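Local atomic coordinates of hexokinase (Schistosoma mansoni, PDB entry 1BDG), a protein that catalyses the ATP-dependent phosphorylation of glucose and other hexoses to hexose 6-phosphates, the first step of glycolysis. Residues 30-33 and 34-37; 21-24 and 25-29; 343-346 and 347-351. All coordinates share one frame; numbering follows the deposited sequence.

Overall arrangement
The three contacts illustrate how local side-chain pairings mark the beginning, the middle and the end of helices. Contact 2 starts helix 23-41 and contact 1 continues it, their centres 12 Å apart. Contact 3 finishes helix 340-349, with its centre about 40 Å from contact 1 and 34 Å from contact 2; its nearest atoms lie about 21 Å from those of contact 2. What unites them is the long helix 357-389: contact 3 packs near its start, contact 2 farther along and contact 1 close to its end. Contact 1 comes nearest to the substrate, with the M33 side chain about 12 Å from bound glucose, whereas M345 of contact 3 touches Y327, a probable ATP-site residue.

Contact 1. Residues 30-33 and 34-37; sequences CDRM and GESM. Unlike the reference sequence in segment 30-33: M33 (reference Thr).
The carboxylates of D31 and E35, one helical turn apart, are the flat groups that meet here, and their planes stand almost perpendicular, 89° apart. D31 OD2 approaches E35 OE2 to 3.4 Å, so two like charges are neighbours on an exposed flank. Such proximity would probably make it easier for one of the pair to take up a proton, although solvent should screen much of the effect. E35 gets there by running back, extended, along its own helix: CG is anti to the carbonyl carbon (chi1 -67°), which sends the chain over the preceding turn until E35 CD lies 3.6 Å from R32 CA. The R32 guanidinium probably gives only modest compensation, R32 NE staying 5.9 Å from E35 OE1 and forming a long, weak ion pair with E28 instead.

Beneath these charges runs the regular backbone pattern, in which G34 N donates to C30 O at 2.9 Å and M37 N to M33 O at 3.0 Å. R32 O takes two bonds from a single residue. Besides the amide of S36 it receives the hydroxyl OG at 3.3 Å, which comes from above the carbonyl plane and ties a buried polar side chain to its own helix.

M33, where the reference sequence has Thr, and M37 run side by side in the same direction, with M33 CG 4.1 Å from M37 CE. M37 also packs on C384 and I385 of helix 357-389, and C30 joins it on C384. This is an amphipathic helix, charged on its outer flank and rich in sulfur on its buried one, lying along a long helix of the hexokinase fold.

Contact 2. Residues 21-24 and 25-29; sequences LSVV and DYEEI
A capping box opens helix 23-41, and S22 and D25 exchange its two reciprocal bonds. The amide of S22, at the N-cap, donates to D25 OD2 at 3.1 Å and nearly straight (172°), reaching the oxygen from above the carboxylate plane. In return D25 N donates to S22 OG, also at 3.1 Å. The serine torsion makes this second bond possible: with chi1 at 62°, OG sits between the backbone N and the carbonyl carbon, from where it can turn over the first turn of the helix. S22 O serves the same turn, accepting from Y26 N at 3.2 Å.

Just outside the box, L21 and Y26 add a hydrophobic staple, the residue before the N-cap meeting the fourth residue of the helix. Their side chains run at about a right angle to each other. L21 CB lies 3.6 Å from Y26 CZ, and L21 CD1 comes within 4.1 Å of Y26 CE1, so the leucine meets the hydroxyl-bearing end of the ring.

Among the amides of the first turn, which lack the usual acceptor one turn earlier, the box provides for that of D25. The carboxylate of D25 should also be favoured by the positive end of the helix dipole. E27 runs back, extended, over V23 and V24, with E27 OE1 3.9 Å from V24 CG1.

D25 OD1 is bound weakly by W262 NE1, and L21 touches the same tryptophan in its loop. Y26 is buried against two helices, meeting M416 and L420 of helix 409-420 and R373 and L377 of helix 357-389; V23 reaches K419 on the former.

Contact 3. Residues 343-346 and 347-351; sequences HYML and TDDLH
Y344 and D348 cross at about a right angle, yet their flat ends are close to parallel, ring and carboxylate planes being 25° apart. D348 CB rests over one face of the tyrosine, 3.6 Å from the ring centroid and 17° off the normal, a CH-pi contact. The carboxylate continues beyond CB, bringing D348 OD2 to 3.3 Å from Y344 CD2. D349 is turned quite differently: its carboxylate plane is nearly perpendicular to the ring, and D349 OD2 approaches Y344 CE1 obliquely at 3.5 Å. Y344 holds its ring beside the following turn because CG is anti to the backbone N (chi1 161°).

One flank round, T347 packs on H343. Its methyl CG2 lies over one face of the imidazole, whose ND1 is hydrogen-bonded to N360 of helix 357-389. T347 OG1 donates to Y344 O at 3.2 Å, from the same face of the carbonyl plane as D348 N, so that two donors grip one oxygen.

The helix then widens into a pi-type turn: L350 N reaches M345 O at 2.9 Å, while the bond from D349 N to that oxygen is weak. H351 follows with positive phi and leaves the helix. Inside, M345 CE lies 4.2 Å from L350 CD1, and both residues pack on Y327, which probably belongs to the ATP site.

Chemically, two carboxylates sit near an electron-rich ring and close to the negative end of the helix dipole. Attraction probably comes from D348 CB over the Y344 face, whereas the carboxylate's own approach to the ring probably adds little or works against it; solvent would be expected to steady the charge of the exposed D348.

Contact 1. Residues 30-33 and 34-37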
loop_
_atom_site.group_PDB
_atom_site.type_symbol
_atom_site.label_atom_id
_atom_site.label_comp_id
_atom_site.label_asym_id
_atom_site.label_seq_id
_atom_site.Cartn_x
_atom_site.Cartn_y
_atom_site.Cartn_z
ATOM N N CYS A 30 5.013 4.576 -16.822
ATOM C CA CYS A 30 5.770 5.603 -16.119
ATOM C C CYS A 30 5.575 6.976 -16.751
ATOM O O CYS A 30 5.275 7.940 -16.052
ATOM C CB CYS A 30 7.249 5.235 -16.121
ATOM S SG CYS A 30 8.351 6.567 -15.727
ATOM N N ASP A 31 5.681 7.042 -18.073
ATOM C CA ASP A 31 5.520 8.284 -18.832
ATOM C C ASP A 31 4.155 8.914 -18.629
ATOM O O ASP A 31 4.051 10.117 -18.428
ATOM C CB ASP A 31 5.707 8.010 -20.314
ATOM C CG ASP A 31 6.570 9.029 -20.982
ATOM O OD1 ASP A 31 7.714 9.201 -20.513
ATOM O OD2 ASP A 31 6.117 9.643 -21.970
ATOM N N ARG A 32 3.110 8.100 -18.748
ATOM C CA ARG A 32 1.726 8.535 -18.543
ATOM C C ARG A 32 1.533 8.924 -17.068
ATOM O O ARG A 32 0.914 9.942 -16.759
ATOM C CB ARG A 32 0.750 7.395 -18.915
ATOM C CG ARG A 32 0.491 7.247 -20.399
ATOM C CD ARG A 32 -0.161 5.928 -20.755
ATOM N NE ARG A 32 -0.347 5.804 -22.200
ATOM C CZ ARG A 32 -1.513 5.969 -22.835
ATOM N NH1 ARG A 32 -2.623 6.246 -22.153
ATOM N NH2 ARG A 32 -1.556 5.955 -24.171
ATOM N N MET A 33 2.090 8.118 -16.166
ATOM C CA MET A 33 1.989 8.373 -14.738
ATOM C C MET A 33 2.530 9.774 -14.433
ATOM O O MET A 33 1.803 10.617 -13.903
ATOM C CB MET A 33 2.754 7.304 -13.953
ATOM C CG MET A 33 2.688 7.468 -12.439
ATOM S SD MET A 33 3.516 6.126 -11.516
ATOM C CE MET A 33 2.296 4.831 -11.762
ATOM N N GLY A 34 3.785 10.024 -14.801
ATOM C CA GLY A 34 4.385 11.326 -14.581
ATOM C C GLY A 34 3.518 12.415 -15.168
ATOM O O GLY A 34 3.367 13.479 -14.580
ATOM N N GLU A 35 2.920 12.152 -16.322
ATOM C CA GLU A 35 2.041 13.130 -16.950
ATOM C C GLU A 35 0.891 13.471 -15.980
ATOM O O GLU A 35 0.522 14.643 -15.858
ATOM C CB GLU A 35 1.501 12.602 -18.303
ATOM C CG GLU A 35 2.553 12.430 -19.436
ATOM C CD GLU A 35 2.112 11.467 -20.581
ATOM O OE1 GLU A 35 0.918 11.449 -20.970
ATOM O OE2 GLU A 35 2.964 10.706 -21.099
ATOM N N SER A 36 0.356 12.469 -15.267
ATOM C CA SER A 36 -0.761 12.677 -14.316
ATOM C C SER A 36 -0.396 13.400 -13.040
ATOM O O SER A 36 -1.167 14.226 -12.567
ATOM C CB SER A 36 -1.424 11.363 -13.929
ATOM O OG SER A 36 -1.821 10.645 -15.076
ATOM N N MET A 37 0.748 13.070 -12.453
ATOM C CA MET A 37 1.178 13.717 -11.223
ATOM C C MET A 37 1.335 15.230 -11.401
ATOM O O MET A 37 0.848 16.003 -10.560
ATOM C CB MET A 37 2.480 13.112 -10.716
ATOM C CG MET A 37 2.376 11.688 -10.250
ATOM S SD MET A 37 3.945 11.096 -9.640
ATOM C CE MET A 37 3.502 9.543 -8.939
#

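Contact 2. Residues 21-24 and 25-29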
loop_
_atom_site.group_PDB
_atom_site.type_symbol
_atom_site.label_atom_id
_atom_site.label_comp_id
_atom_site.label_asym_id
_atom_site.label_seq_id
_atom_site.Cartn_x
_atom_site.Cartn_y
_atom_site.Cartn_z
ATOM N N LEU A 21 4.559 -7.950 -20.148
ATOM C CA LEU A 21 4.875 -6.609 -20.641
ATOM C C LEU A 21 6.356 -6.405 -20.922
ATOM O O LEU A 21 7.208 -7.080 -20.358
ATOM C CB LEU A 21 4.338 -5.549 -19.675
ATOM C CG LEU A 21 2.840 -5.696 -19.369
ATOM C CD1 LEU A 21 2.269 -4.356 -18.935
ATOM C CD2 LEU A 21 2.093 -6.200 -20.604
ATOM N N SER A 22 6.635 -5.451 -21.801
ATOM C CA SER A 22 7.986 -5.121 -22.238
ATOM C C SER A 22 8.563 -3.902 -21.530
ATOM O O SER A 22 7.822 -3.089 -21.013
ATOM C CB SER A 22 7.960 -4.847 -23.759
ATOM O OG SER A 22 7.135 -3.730 -24.098
ATOM N N VAL A 23 9.882 -3.745 -21.542
ATOM C CA VAL A 23 10.492 -2.566 -20.929
ATOM C C VAL A 23 9.851 -1.324 -21.536
ATOM O O VAL A 23 9.662 -0.316 -20.858
ATOM C CB VAL A 23 11.998 -2.487 -21.208
ATOM C CG1 VAL A 23 12.574 -1.177 -20.659
ATOM C CG2 VAL A 23 12.698 -3.674 -20.582
ATOM N N VAL A 24 9.478 -1.411 -22.808
ATOM C CA VAL A 24 8.870 -0.265 -23.461
ATOM C C VAL A 24 7.513 0.002 -22.827
ATOM O O VAL A 24 7.159 1.162 -22.593
ATOM C CB VAL A 24 8.719 -0.429 -25.005
ATOM C CG1 VAL A 24 8.167 0.873 -25.594
ATOM C CG2 VAL A 24 10.074 -0.780 -25.660
ATOM N N ASP A 25 6.778 -1.053 -22.484
ATOM C CA ASP A 25 5.471 -0.848 -21.880
ATOM C C ASP A 25 5.623 -0.045 -20.603
ATOM O O ASP A 25 5.005 1.003 -20.453
ATOM C CB ASP A 25 4.757 -2.174 -21.623
ATOM C CG ASP A 25 4.270 -2.835 -22.900
ATOM O OD1 ASP A 25 4.020 -2.126 -23.894
ATOM O OD2 ASP A 25 4.112 -4.071 -22.909
ATOM N N TYR A 26 6.511 -0.484 -19.722
ATOM C CA TYR A 26 6.739 0.215 -18.466
ATOM C C TYR A 26 7.215 1.649 -18.672
ATOM O O TYR A 26 6.760 2.551 -17.979
ATOM C CB TYR A 26 7.689 -0.588 -17.584
ATOM C CG TYR A 26 7.103 -1.920 -17.211
ATOM C CD1 TYR A 26 5.842 -1.995 -16.640
ATOM C CD2 TYR A 26 7.777 -3.106 -17.472
ATOM C CE1 TYR A 26 5.256 -3.212 -16.348
ATOM C CE2 TYR A 26 7.199 -4.336 -17.176
ATOM C CZ TYR A 26 5.931 -4.372 -16.617
ATOM O OH TYR A 26 5.306 -5.555 -16.356
ATOM N N GLU A 27 8.105 1.871 -19.638
ATOM C CA GLU A 27 8.572 3.234 -19.924
ATOM C C GLU A 27 7.319 4.117 -20.099
ATOM O O GLU A 27 7.220 5.196 -19.528
ATOM C CB GLU A 27 9.445 3.266 -21.196
ATOM C CG GLU A 27 10.743 2.435 -21.094
ATOM C CD GLU A 27 11.590 2.378 -22.390
ATOM O OE1 GLU A 27 11.026 2.425 -23.509
ATOM O OE2 GLU A 27 12.829 2.235 -22.291
ATOM N N GLU A 28 6.324 3.590 -20.802
ATOM C CA GLU A 28 5.078 4.293 -21.051
ATOM C C GLU A 28 4.197 4.473 -19.818
ATOM O O GLU A 28 3.714 5.575 -19.575
ATOM C CB GLU A 28 4.277 3.560 -22.099
ATOM C CG GLU A 28 3.047 4.301 -22.518
ATOM C CD GLU A 28 3.175 4.756 -23.930
ATOM O OE1 GLU A 28 3.670 3.920 -24.742
ATOM O OE2 GLU A 28 2.819 5.940 -24.216
ATOM N N ILE A 29 3.915 3.399 -19.081
ATOM C CA ILE A 29 3.089 3.537 -17.870
ATOM C C ILE A 29 3.713 4.693 -17.078
ATOM O O ILE A 29 3.062 5.703 -16.812
ATOM C CB ILE A 29 3.072 2.245 -17.007
ATOM C CG1 ILE A 29 2.182 1.187 -17.651
ATOM C CG2 ILE A 29 2.614 2.538 -15.591
ATOM C CD1 ILE A 29 2.910 0.254 -18.586
#

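Contact 3. Residues 343-346 and 347-351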
loop_
_atom_site.group_PDB
_atom_site.type_symbol
_atom_site.label_atom_id
_atom_site.label_comp_id
_atom_site.label_asym_id
_atom_site.label_seq_id
_atom_site.Cartn_x
_atom_site.Cartn_y
_atom_site.Cartn_z
ATOM N N HIS A 343 2.186 -27.507 -5.478
ATOM C CA HIS A 343 1.440 -28.731 -5.204
ATOM C C HIS A 343 0.759 -28.709 -3.835
ATOM O O HIS A 343 -0.458 -28.887 -3.728
ATOM C CB HIS A 343 2.371 -29.936 -5.300
ATOM C CG HIS A 343 1.670 -31.247 -5.178
ATOM N ND1 HIS A 343 0.951 -31.807 -6.215
ATOM C CD2 HIS A 343 1.565 -32.105 -4.139
ATOM C CE1 HIS A 343 0.432 -32.954 -5.814
ATOM N NE2 HIS A 343 0.790 -33.157 -4.558
ATOM N N TYR A 344 1.540 -28.482 -2.794
ATOM C CA TYR A 344 0.993 -28.429 -1.454
ATOM C C TYR A 344 -0.123 -27.395 -1.374
ATOM O O TYR A 344 -1.113 -27.613 -0.682
ATOM C CB TYR A 344 2.097 -28.108 -0.433
ATOM C CG TYR A 344 1.596 -27.583 0.911
ATOM C CD1 TYR A 344 1.297 -26.224 1.089
ATOM C CD2 TYR A 344 1.433 -28.436 2.005
ATOM C CE1 TYR A 344 0.850 -25.732 2.312
ATOM C CE2 TYR A 344 0.985 -27.948 3.241
ATOM C CZ TYR A 344 0.696 -26.596 3.382
ATOM O OH TYR A 344 0.244 -26.111 4.591
ATOM N N MET A 345 0.024 -26.285 -2.089
ATOM C CA MET A 345 -0.977 -25.223 -2.043
ATOM C C MET A 345 -2.323 -25.673 -2.550
ATOM O O MET A 345 -3.334 -25.523 -1.864
ATOM C CB MET A 345 -0.526 -23.999 -2.836
ATOM C CG MET A 345 -1.541 -22.867 -2.836
ATOM S SD MET A 345 -0.959 -21.499 -3.834
ATOM C CE MET A 345 -1.866 -21.755 -5.330
ATOM N N LEU A 346 -2.327 -26.235 -3.750
ATOM C CA LEU A 346 -3.555 -26.700 -4.367
ATOM C C LEU A 346 -4.309 -27.679 -3.463
ATOM O O LEU A 346 -5.496 -27.479 -3.186
ATOM C CB LEU A 346 -3.259 -27.355 -5.718
ATOM C CG LEU A 346 -2.541 -26.579 -6.830
ATOM C CD1 LEU A 346 -2.822 -27.250 -8.180
ATOM C CD2 LEU A 346 -3.015 -25.124 -6.851
ATOM N N THR A 347 -3.596 -28.676 -2.945
ATOM C CA THR A 347 -4.178 -29.718 -2.099
ATOM C C THR A 347 -4.452 -29.343 -0.636
ATOM O O THR A 347 -5.506 -29.667 -0.067
ATOM C CB THR A 347 -3.262 -30.919 -2.067
ATOM O OG1 THR A 347 -2.098 -30.582 -1.303
ATOM C CG2 THR A 347 -2.831 -31.290 -3.462
ATOM N N ASP A 348 -3.475 -28.702 -0.015
ATOM C CA ASP A 348 -3.583 -28.302 1.369
ATOM C C ASP A 348 -4.272 -26.982 1.711
ATOM O O ASP A 348 -5.118 -26.936 2.627
ATOM C CB ASP A 348 -2.213 -28.346 2.006
ATOM C CG ASP A 348 -1.966 -29.634 2.697
ATOM O OD1 ASP A 348 -2.645 -29.834 3.724
ATOM O OD2 ASP A 348 -1.124 -30.436 2.213
ATOM N N ASP A 349 -3.867 -25.894 1.061
ATOM C CA ASP A 349 -4.484 -24.616 1.362
ATOM C C ASP A 349 -5.840 -24.532 0.664
ATOM O O ASP A 349 -6.854 -24.307 1.322
ATOM C CB ASP A 349 -3.560 -23.443 0.995
ATOM C CG ASP A 349 -2.296 -23.385 1.865
ATOM O OD1 ASP A 349 -2.374 -23.673 3.087
ATOM O OD2 ASP A 349 -1.215 -23.057 1.325
ATOM N N LEU A 350 -5.881 -24.841 -0.632
ATOM C CA LEU A 350 -7.137 -24.786 -1.396
ATOM C C LEU A 350 -7.944 -26.094 -1.413
ATOM O O LEU A 350 -9.044 -26.152 -1.984
ATOM C CB LEU A 350 -6.873 -24.337 -2.832
ATOM C CG LEU A 350 -6.137 -23.006 -2.987
ATOM C CD1 LEU A 350 -5.890 -22.703 -4.460
ATOM C CD2 LEU A 350 -6.931 -21.886 -2.324
ATOM N N HIS A 351 -7.401 -27.142 -0.800
ATOM C CA HIS A 351 -8.079 -28.434 -0.760
ATOM C C HIS A 351 -8.539 -28.970 -2.143
ATOM O O HIS A 351 -9.519 -29.732 -2.205
ATOM C CB HIS A 351 -9.295 -28.385 0.173
ATOM C CG HIS A 351 -9.006 -27.833 1.536
ATOM N ND1 HIS A 351 -7.783 -27.301 1.894
ATOM C CD2 HIS A 351 -9.801 -27.710 2.628
ATOM C CE1 HIS A 351 -7.837 -26.870 3.146
ATOM N NE2 HIS A 351 -9.050 -27.110 3.613
#